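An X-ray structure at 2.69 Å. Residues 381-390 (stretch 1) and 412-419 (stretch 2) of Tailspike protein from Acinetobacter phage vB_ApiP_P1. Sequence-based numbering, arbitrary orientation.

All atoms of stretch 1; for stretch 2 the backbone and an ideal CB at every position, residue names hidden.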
# COMPACT_ATOMS: atom_id res chain seq x y z
N ASP A 381 16.11 16.25 -12.02
CA ASP A 381 16.50 17.11 -10.91
C ASP A 381 16.43 16.31 -9.61
O ASP A 381 15.34 15.95 -9.15
CB ASP A 381 15.59 18.33 -10.85
CG ASP A 381 15.98 19.31 -9.76
OD1 ASP A 381 17.05 19.12 -9.13
OD2 ASP A 381 15.23 20.28 -9.53
N VAL A 382 17.60 16.02 -9.03
CA VAL A 382 17.65 15.21 -7.82
C VAL A 382 17.01 15.93 -6.64
O VAL A 382 16.60 15.28 -5.67
CB VAL A 382 19.12 14.83 -7.51
CG1 VAL A 382 19.19 13.80 -6.39
CG2 VAL A 382 19.79 14.31 -8.77
N ALA A 383 16.88 17.26 -6.70
CA ALA A 383 16.19 17.99 -5.65
C ALA A 383 14.72 17.62 -5.56
O ALA A 383 14.08 17.88 -4.54
CB ALA A 383 16.34 19.49 -5.86
N LEU A 384 14.16 17.02 -6.62
CA LEU A 384 12.78 16.57 -6.63
C LEU A 384 12.65 15.10 -6.26
O LEU A 384 11.52 14.59 -6.20
CB LEU A 384 12.16 16.81 -8.00
CG LEU A 384 12.18 18.25 -8.53
CD1 LEU A 384 11.57 18.31 -9.91
CD2 LEU A 384 11.47 19.18 -7.57
N ILE A 385 13.75 14.40 -6.03
CA ILE A 385 13.75 12.97 -5.74
C ILE A 385 13.77 12.83 -4.22
O ILE A 385 14.81 13.04 -3.58
CB ILE A 385 14.92 12.25 -6.40
CG1 ILE A 385 14.87 12.43 -7.92
CG2 ILE A 385 14.91 10.77 -6.03
CD1 ILE A 385 13.57 11.99 -8.54
N GLU A 386 12.63 12.48 -3.63
CA GLU A 386 12.58 12.23 -2.20
C GLU A 386 13.25 10.91 -1.84
O GLU A 386 13.88 10.80 -0.78
CB GLU A 386 11.14 12.25 -1.70
CG GLU A 386 11.00 12.16 -0.19
CD GLU A 386 11.56 13.38 0.52
OE1 GLU A 386 11.54 14.48 -0.07
OE2 GLU A 386 12.04 13.24 1.67
N ASN A 387 13.14 9.91 -2.71
CA ASN A 387 13.81 8.63 -2.51
C ASN A 387 13.76 7.84 -3.81
O ASN A 387 12.79 7.93 -4.57
CB ASN A 387 13.18 7.84 -1.37
CG ASN A 387 14.15 6.85 -0.74
OD1 ASN A 387 13.99 5.64 -0.87
ND2 ASN A 387 15.17 7.37 -0.07
N SER A 388 14.81 7.06 -4.05
CA SER A 388 14.90 6.23 -5.26
C SER A 388 15.70 4.98 -4.88
O SER A 388 16.93 5.01 -4.86
CB SER A 388 15.55 6.98 -6.40
OG SER A 388 15.97 6.10 -7.43
N ILE A 389 14.99 3.89 -4.58
CA ILE A 389 15.60 2.68 -4.05
C ILE A 389 15.14 1.47 -4.86
O ILE A 389 13.96 1.37 -5.23
CB ILE A 389 15.28 2.49 -2.56
CG1 ILE A 389 13.79 2.68 -2.30
CG2 ILE A 389 16.12 3.43 -1.71
CD1 ILE A 389 13.38 2.42 -0.86
N ALA A 390 16.07 0.56 -5.12
CA ALA A 390 15.79 -0.74 -5.73
C ALA A 390 15.11 -0.62 -7.09
O ALA A 390 14.36 -1.50 -7.51
CB ALA A 390 14.95 -1.62 -4.80
N UNK A 412 24.71 6.94 -8.62
CA UNK A 412 23.70 7.95 -8.42
C UNK A 412 23.30 8.11 -6.97
O UNK A 412 23.78 7.41 -6.07
CB UNK A 412 22.47 7.62 -9.26
N UNK A 413 22.40 9.06 -6.73
CA UNK A 413 21.93 9.38 -5.39
C UNK A 413 20.56 8.75 -5.15
O UNK A 413 19.69 8.77 -6.02
CB UNK A 413 21.87 10.90 -5.19
N UNK A 414 20.38 8.19 -3.95
CA UNK A 414 19.06 7.69 -3.58
C UNK A 414 18.09 8.82 -3.30
O UNK A 414 16.89 8.69 -3.56
CB UNK A 414 19.16 6.78 -2.36
N UNK A 415 18.59 9.94 -2.79
CA UNK A 415 17.75 11.09 -2.46
C UNK A 415 18.63 12.33 -2.47
O UNK A 415 19.86 12.25 -2.55
CB UNK A 415 17.06 10.91 -1.11
N UNK A 416 17.98 13.49 -2.39
CA UNK A 416 18.73 14.74 -2.37
C UNK A 416 19.38 14.97 -1.01
O UNK A 416 20.58 15.28 -0.94
CB UNK A 416 17.81 15.91 -2.72
N UNK A 417 18.63 14.80 0.07
CA UNK A 417 19.15 15.09 1.40
C UNK A 417 18.39 14.28 2.44
O UNK A 417 17.22 13.94 2.26
CB UNK A 417 19.05 16.59 1.71
N UNK A 418 19.09 13.98 3.53
CA UNK A 418 18.52 13.32 4.70
C UNK A 418 19.20 13.89 5.94
O UNK A 418 20.41 14.11 5.94
CB UNK A 418 18.69 11.80 4.62
N UNK A 419 18.41 14.12 6.99
CA UNK A 419 18.93 14.63 8.25
C UNK A 419 18.61 13.63 9.35
O UNK A 419 17.44 13.31 9.58
CB UNK A 419 18.35 16.01 8.57

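Position 412 opens the stretch with its CA-to-CB direction toward stretch 1, yet no atom of that stretch lies within 5.5 Å of an ideal CB. Its phi/psi of -74/178° is open to nearly any residue, so the visible atoms leave the choice wide. The deposited residue is Gly412, which makes no contact here.

At position 413 the CA-to-CB bond runs sideways, and the ideal CB sits 4.1 Å from CG1 of Val382. A methyl group at that distance favours an apolar neighbour, and an aliphatic or aromatic side chain would suit equally. Phe413 occupies the site with chi1 in the m well; its CB packs 4.1 Å from Val382 CG1, and that methyl lies oblique to the ring.

Position 414 meets the strand edge of stretch 1. Its carbonyl O is 2.7 Å from Ser388 N and 3.3 Å from Asn387 CA, the latter a CA-H...O contact. The ideal CB stands sideways, 3.8 Å from Ser388 O and 4.6 Å from Ile389 CG2. A carbonyl oxygen so near calls for a short side chain carrying a donor, such as serine, threonine, asparagine or perhaps glutamine; a small apolar residue would fit but leave the acceptor unanswered by this side chain. The residue is Asn414, whose ND2 donates to Ser388 O at 3.0 Å, while the same ND2 lies 3.7 Å from Ile389 CG2. Its OD1 is hydrogen-bonded elsewhere in the structure.

Position 415 is tighter. The extended backbone (-156/170°) places the ideal CB only 3.2 Å from Glu386 O and 4.0 Å from Ile385 O, with Asn387 ND2 at 4.1 Å. Such close approach to a carbonyl favours a small residue: glycine, alanine or serine. Ala415 is deposited, and its methyl CB rests against Glu386 O at 3.2 Å.

Position 416, where the chain turns a corner, points its CB toward stretch 1, 3.3 Å from Val382 O and 3.9 Å from Ala383 CA. Its backbone N donates a weak hydrogen bond to Ile385 O at 3.4 Å, an interaction independent of side chain. Beside the 3-10 segment a small or medium side chain would do, polar or not. Asp416 takes chi1 near 180° and lays its CG 3.8 Å from Ala383 CA, so the carboxylate skirts the segment.

Position 417 has a sideways CB with nothing of stretch 1 within 5.5 Å, and many residues would serve. It is Ser417, whose OG is hydrogen-bonded elsewhere in the structure.

Position 418 also has an ideal CB with no atom of stretch 1 close by, 7.3 Å from Glu386 O, but Glu386 offers both a carbonyl and a carboxylate to a long side chain. Lysine or arginine would suit. Arg418 reaches across: NH1 and NH2 both donate to Glu386 O, at 2.9 and 2.8 Å, with that oxygen near the guanidinium plane. NH1 also forms a salt bridge with Glu386 OE2 at 3.6 Å, purely electrostatic because OE2 lies well out of the plane.

Position 419 is out of reach and unconstrained by stretch 1; it is Asn419.

Stretch 2 412-419: GFNADSRN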
# COMPACT_ATOMS: atom_id res chain seq x y z
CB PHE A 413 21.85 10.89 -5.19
CG PHE A 413 23.15 11.60 -5.47
CD1 PHE A 413 24.13 11.68 -4.50
CD2 PHE A 413 23.38 12.19 -6.70
CE1 PHE A 413 25.33 12.32 -4.76
CE2 PHE A 413 24.57 12.84 -6.96
CZ PHE A 413 25.54 12.91 -5.99
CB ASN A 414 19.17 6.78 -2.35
CG ASN A 414 19.99 5.53 -2.62
OD1 ASN A 414 21.17 5.48 -2.29
ND2 ASN A 414 19.36 4.53 -3.22
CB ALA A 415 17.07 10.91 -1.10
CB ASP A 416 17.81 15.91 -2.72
CG ASP A 416 18.52 17.25 -2.68
OD1 ASP A 416 19.50 17.42 -3.44
OD2 ASP A 416 18.11 18.12 -1.88
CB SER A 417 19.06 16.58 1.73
OG SER A 417 17.72 17.02 1.82
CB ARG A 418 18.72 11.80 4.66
CG ARG A 418 17.77 11.05 3.74
CD ARG A 418 16.32 11.19 4.20
NE ARG A 418 15.44 10.26 3.49
CZ ARG A 418 14.94 10.48 2.28
NH1 ARG A 418 15.22 11.60 1.63
NH2 ARG A 418 14.15 9.58 1.71
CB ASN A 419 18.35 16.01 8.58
CG ASN A 419 18.80 17.08 7.60
OD1 ASN A 419 19.77 16.89 6.87
ND2 ASN A 419 18.11 18.21 7.60
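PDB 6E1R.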